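Long-range contacts in transglutaminase-like domain-containing protein (Streptococcus suis, PDB 4XZ7), which probably acts as a transglutaminase with antiphagocytic properties, the present chain being one piece of a longer protein: residues B[37-42]-B[81-86]; B[67-72]-B[154-159]. All coordinates share one frame; numbering follows the deposited sequence.

Contact 1 (B[37-42]-B[81-86])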
loop_
_atom_site.group_PDB
_atom_site.type_symbol
_atom_site.label_atom_id
_atom_site.label_comp_id
_atom_site.label_asym_id
_atom_site.label_seq_id
_atom_site.Cartn_x
_atom_site.Cartn_y
_atom_site.Cartn_z
ATOM N N HIS B 37 24.803 -8.481 23.591
ATOM C CA HIS B 37 23.360 -8.280 23.486
ATOM C C HIS B 37 23.153 -6.844 23.057
ATOM O O HIS B 37 24.031 -6.003 23.260
ATOM C CB HIS B 37 22.608 -8.571 24.795
ATOM C CG HIS B 37 22.652 -10.005 25.197
ATOM N ND1 HIS B 37 22.861 -11.023 24.286
ATOM C CD2 HIS B 37 22.559 -10.603 26.411
ATOM C CE1 HIS B 37 22.880 -12.180 24.919
ATOM N NE2 HIS B 37 22.708 -11.955 26.213
ATOM N N VAL B 38 22.008 -6.552 22.458
ATOM C CA VAL B 38 21.750 -5.190 22.010
ATOM C C VAL B 38 20.360 -4.732 22.409
ATOM O O VAL B 38 19.368 -5.382 22.078
ATOM C CB VAL B 38 21.897 -5.043 20.484
ATOM C CG1 VAL B 38 21.637 -3.590 20.084
ATOM C CG2 VAL B 38 23.298 -5.510 20.035
ATOM N N LEU B 39 20.308 -3.613 23.128
ATOM C CA LEU B 39 19.059 -2.995 23.548
ATOM C C LEU B 39 18.800 -1.776 22.702
ATOM O O LEU B 39 19.699 -0.988 22.461
ATOM C CB LEU B 39 19.103 -2.588 25.019
ATOM C CG LEU B 39 19.327 -3.734 26.008
ATOM C CD1 LEU B 39 19.534 -3.200 27.424
ATOM C CD2 LEU B 39 18.154 -4.704 25.951
ATOM N N LYS B 40 17.562 -1.622 22.255
ATOM C CA LYS B 40 17.169 -0.426 21.537
ATOM C C LYS B 40 16.242 0.379 22.427
ATOM O O LYS B 40 15.240 -0.142 22.928
ATOM C CB LYS B 40 16.477 -0.771 20.216
ATOM C CG LYS B 40 16.051 0.454 19.425
ATOM C CD LYS B 40 15.584 0.099 18.003
ATOM C CE LYS B 40 15.218 1.374 17.223
ATOM N NZ LYS B 40 14.782 1.131 15.817
ATOM N N LEU B 41 16.563 1.647 22.617
ATOM C CA LEU B 41 15.790 2.481 23.526
ATOM C C LEU B 41 14.379 2.642 23.007
ATOM O O LEU B 41 14.173 3.054 21.864
ATOM C CB LEU B 41 16.445 3.839 23.704
ATOM C CG LEU B 41 17.786 3.882 24.424
ATOM C CD1 LEU B 41 18.164 5.334 24.740
ATOM C CD2 LEU B 41 17.725 3.031 25.702
ATOM N N GLY B 42 13.414 2.303 23.852
ATOM C CA GLY B 42 12.011 2.454 23.521
ATOM C C GLY B 42 11.356 1.135 23.179
ATOM O O GLY B 42 10.147 1.086 22.936
ATOM N N HIS B 81 25.924 -5.432 27.191
ATOM C CA HIS B 81 24.806 -4.938 26.410
ATOM C C HIS B 81 25.184 -3.624 25.733
ATOM O O HIS B 81 25.677 -2.702 26.381
ATOM C CB HIS B 81 23.568 -4.732 27.285
ATOM C CG HIS B 81 22.876 -6.002 27.682
ATOM N ND1 HIS B 81 23.503 -7.002 28.390
ATOM C CD2 HIS B 81 21.608 -6.426 27.469
ATOM C CE1 HIS B 81 22.646 -7.995 28.594
ATOM N NE2 HIS B 81 21.492 -7.670 28.046
ATOM N N ILE B 82 24.946 -3.543 24.430
ATOM C CA ILE B 82 25.121 -2.299 23.701
ATOM C C ILE B 82 23.781 -1.586 23.597
ATOM O O ILE B 82 22.772 -2.218 23.324
ATOM C CB ILE B 82 25.713 -2.560 22.305
ATOM C CG1 ILE B 82 27.130 -3.123 22.468
ATOM C CG2 ILE B 82 25.696 -1.267 21.468
ATOM C CD1 ILE B 82 27.730 -3.698 21.206
ATOM N N LEU B 83 23.765 -0.283 23.858
ATOM C CA LEU B 83 22.543 0.505 23.750
ATOM C C LEU B 83 22.515 1.257 22.438
ATOM O O LEU B 83 23.460 1.971 22.123
ATOM C CB LEU B 83 22.434 1.512 24.895
ATOM C CG LEU B 83 21.853 1.140 26.262
ATOM C CD1 LEU B 83 22.087 -0.294 26.607
ATOM C CD2 LEU B 83 22.505 2.035 27.303
ATOM N N VAL B 84 21.423 1.134 21.690
ATOM C CA VAL B 84 21.270 1.907 20.463
ATOM C C VAL B 84 19.931 2.630 20.448
ATOM O O VAL B 84 19.060 2.339 21.257
ATOM C CB VAL B 84 21.350 1.009 19.220
ATOM C CG1 VAL B 84 22.651 0.275 19.196
ATOM C CG2 VAL B 84 20.169 0.015 19.224
ATOM N N MET B 85 19.749 3.554 19.508
ATOM C CA MET B 85 18.443 4.186 19.348
ATOM C C MET B 85 18.269 4.634 17.907
ATOM O O MET B 85 19.262 4.855 17.215
ATOM C CB MET B 85 18.286 5.366 20.311
ATOM C CG MET B 85 19.104 6.571 19.957
ATOM S SD MET B 85 18.879 7.987 21.052
ATOM C CE MET B 85 19.960 9.128 20.220
ATOM N N ASN B 86 17.014 4.734 17.460
ATOM C CA ASN B 86 16.697 5.196 16.106
ATOM C C ASN B 86 17.396 6.503 15.793
ATOM O O ASN B 86 17.438 7.410 16.631
ATOM C CB ASN B 86 15.186 5.353 15.924
ATOM C CG ASN B 86 14.558 4.161 15.219
ATOM O OD1 ASN B 86 15.135 3.611 14.278
ATOM N ND2 ASN B 86 13.374 3.747 15.678
HETATM O O HOH W 1 15.067 4.124 19.384
#
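His37 and His81 meet in an offset edge-to-face pair. The ring of His81 carries His37 CB over the centre of one face, 3.6 Å from the centroid, while the edge of the His37 ring turns toward the same ring, its CD2 3.4 Å from His81 CE1 and the two planes at 82°. Leu39 CG sits at the His81 edge, in plane. His37 CB and CD2 thus pack against the His81 ring, its NE2 included, while the ND1 atoms bond elsewhere, His37 ND1 with Leu50 N and His81 ND1 with Phe79 O. Between the backbones runs a parallel pairing of strands 36-40 and 79-86 in a mixed sheet: Leu39 N gives to Ile82 O and Leu39 O receives Val84 N, both at 2.8 Å. On the His37 face Leu39 and Leu83 lie side by side, CD1 to CD1 4.0 Å; on the other, beta-branched Val38 and Val84 cross at about a right angle, and Val38 also meets Leu56 and Phe59 of helix 53-59. With CG anti to the backbone N, extended Lys40 is long enough to bring NZ 2.9 Å from Asn86 OD1, a weak bond. Where the strands part, a water links Leu41 O to Asn86 N.

Contact 2 (B[67-72]-B[154-159]); sequences VINGKV and NGMTIY
Ile68 and Met156 supply much of the apolar contact between the beta turn at 68-71 and the chain leading into strand 157-167. Ile68 CG2, anti to the backbone N, lies 3.6 Å from Met156 SD as the two side chains slide past each other in opposite directions; the Met156 chain, bent at chi3 (72°), brings CE to 3.7 Å from the same methyl. The other branch of Ile68 reaches tip to tip toward Ile158, CD1 to CD1 at 3.9 Å. A branched isoleucine can serve two partners in this way, and flexible methionine fits the less buried margin, where its CE merely brushes the Asn69 amide: Asn69 OD1 is bonded to Lys13 N and ND2 to Asn12 OD1.

The polar part is one hydrogen bond, Lys71 NZ to Asn154 OD1, 2.8 Å. The lysine comes in the carbonyl plane, on a lone pair, with a C=O...N angle of 120°. Asn75 N gives a second bond to this oxygen, and Gln74 OE1 receives Asn154 N.

Backbone bonds close the turn itself: it is a type I' turn, with Ile68 and Lys71 bonded to each other both ways. Asn69 and Gly70 fill its two central positions, where phi is positive, a backbone shape that asparagine and glycine tolerate well. The joint therefore has an apolar inner side and a polar margin, where a lysine, probably charged, should polarise the Asn154 carbonyl.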
loop_
_atom_site.group_PDB
_atom_site.type_symbol
_atom_site.label_atom_id
_atom_site.label_comp_id
_atom_site.label_asym_id
_atom_site.label_seq_id
_atom_site.Cartn_x
_atom_site.Cartn_y
_atom_site.Cartn_z
ATOM N N VAL B 67 27.347 5.792 24.135
ATOM C CA VAL B 67 28.417 5.568 25.084
ATOM C C VAL B 67 28.060 6.355 26.339
ATOM O O VAL B 67 27.817 7.549 26.274
ATOM C CB VAL B 67 29.794 6.004 24.539
ATOM C CG1 VAL B 67 30.881 5.701 25.551
ATOM C CG2 VAL B 67 30.093 5.295 23.225
ATOM N N ILE B 68 28.002 5.682 27.479
ATOM C CA ILE B 68 27.539 6.339 28.699
ATOM C C ILE B 68 28.624 6.373 29.762
ATOM O O ILE B 68 29.077 5.322 30.241
ATOM C CB ILE B 68 26.280 5.646 29.248
ATOM C CG1 ILE B 68 25.194 5.670 28.176
ATOM C CG2 ILE B 68 25.802 6.333 30.526
ATOM C CD1 ILE B 68 23.938 5.002 28.570
ATOM N N ASN B 69 29.039 7.587 30.125
ATOM C CA ASN B 69 30.131 7.782 31.087
ATOM C C ASN B 69 31.389 7.023 30.655
ATOM O O ASN B 69 32.080 6.407 31.475
ATOM C CB ASN B 69 29.713 7.356 32.499
ATOM C CG ASN B 69 28.600 8.232 33.077
ATOM O OD1 ASN B 69 28.209 9.236 32.484
ATOM N ND2 ASN B 69 28.102 7.857 34.246
ATOM N N GLY B 70 31.668 7.067 29.355
ATOM C CA GLY B 70 32.858 6.439 28.812
ATOM C C GLY B 70 32.705 4.955 28.521
ATOM O O GLY B 70 33.622 4.329 27.995
ATOM N N LYS B 71 31.558 4.381 28.855
ATOM C CA LYS B 71 31.383 2.940 28.683
ATOM C C LYS B 71 30.621 2.558 27.418
ATOM O O LYS B 71 29.537 3.069 27.145
ATOM C CB LYS B 71 30.682 2.346 29.896
ATOM C CG LYS B 71 31.457 2.533 31.189
ATOM C CD LYS B 71 30.941 1.587 32.252
ATOM C CE LYS B 71 29.421 1.445 32.186
ATOM N NZ LYS B 71 28.943 0.325 33.044
ATOM N N VAL B 72 31.190 1.624 26.662
ATOM C CA VAL B 72 30.578 1.164 25.422
ATOM C C VAL B 72 29.519 0.077 25.664
ATOM O O VAL B 72 28.679 -0.178 24.808
ATOM C CB VAL B 72 31.654 0.644 24.429
ATOM C CG1 VAL B 72 32.533 1.802 23.951
ATOM C CG2 VAL B 72 32.501 -0.429 25.071
ATOM N N ASN B 154 23.446 0.423 34.280
ATOM C CA ASN B 154 24.406 0.468 35.376
ATOM C C ASN B 154 24.386 1.832 36.059
ATOM O O ASN B 154 24.987 2.785 35.567
ATOM C CB ASN B 154 25.831 0.156 34.901
ATOM C CG ASN B 154 25.980 -1.259 34.326
ATOM O OD1 ASN B 154 26.829 -1.498 33.468
ATOM N ND2 ASN B 154 25.176 -2.190 34.808
ATOM N N GLY B 155 23.690 1.923 37.185
ATOM C CA GLY B 155 23.709 3.125 37.996
ATOM C C GLY B 155 22.776 4.234 37.548
ATOM O O GLY B 155 22.780 5.305 38.143
ATOM N N MET B 156 21.963 3.983 36.524
ATOM C CA MET B 156 20.986 4.970 36.093
ATOM C C MET B 156 19.828 4.333 35.314
ATOM O O MET B 156 19.872 3.156 34.983
ATOM C CB MET B 156 21.670 6.049 35.246
ATOM C CG MET B 156 22.058 5.584 33.866
ATOM S SD MET B 156 23.332 6.643 33.134
ATOM C CE MET B 156 24.749 6.175 34.109
ATOM N N THR B 157 18.799 5.135 35.038
ATOM C CA THR B 157 17.605 4.698 34.321
ATOM C C THR B 157 17.340 5.627 33.147
ATOM O O THR B 157 17.395 6.847 33.298
ATOM C CB THR B 157 16.378 4.684 35.247
ATOM O OG1 THR B 157 16.654 3.851 36.381
ATOM C CG2 THR B 157 15.153 4.174 34.528
ATOM N N ILE B 158 17.071 5.051 31.980
ATOM C CA ILE B 158 16.775 5.833 30.785
ATOM C C ILE B 158 15.307 5.686 30.452
ATOM O O ILE B 158 14.826 4.570 30.302
ATOM C CB ILE B 158 17.617 5.384 29.573
ATOM C CG1 ILE B 158 19.109 5.564 29.861
ATOM C CG2 ILE B 158 17.247 6.194 28.350
ATOM C CD1 ILE B 158 20.022 5.017 28.765
ATOM N N TYR B 159 14.606 6.814 30.347
ATOM C CA TYR B 159 13.164 6.833 30.103
ATOM C C TYR B 159 12.905 7.291 28.690
ATOM O O TYR B 159 13.648 8.109 28.169
ATOM C CB TYR B 159 12.442 7.782 31.078
ATOM C CG TYR B 159 12.634 7.429 32.545
ATOM C CD1 TYR B 159 11.688 6.679 33.222
ATOM C CD2 TYR B 159 13.770 7.858 33.247
ATOM C CE1 TYR B 159 11.849 6.365 34.546
ATOM C CE2 TYR B 159 13.939 7.554 34.570
ATOM C CZ TYR B 159 12.983 6.806 35.216
ATOM O OH TYR B 159 13.160 6.486 36.542
#

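In the fold
Both contacts lie in the N-terminal part of the chain, well away from its centre. Their centres are 11 Å apart, and their segments alternate along the chain: 37-42, 67-72, 81-86, 154-159. Contact 1 joins two neighbouring strands of one mixed sheet. Contact 2 starts from strand 63-68, antiparallel neighbour of strand 79-86 in that sheet, and crosses to strand 157-167 of a second sheet. Leu83 is the bridge: its CD2 packs 3.5 Å from Ile68 CD1 and also touches Ile158 CD1, while Leu41 CD1 meets Ile158 CG2. Apolar side chains of the two sheets thus meet between contacts 1 and 2.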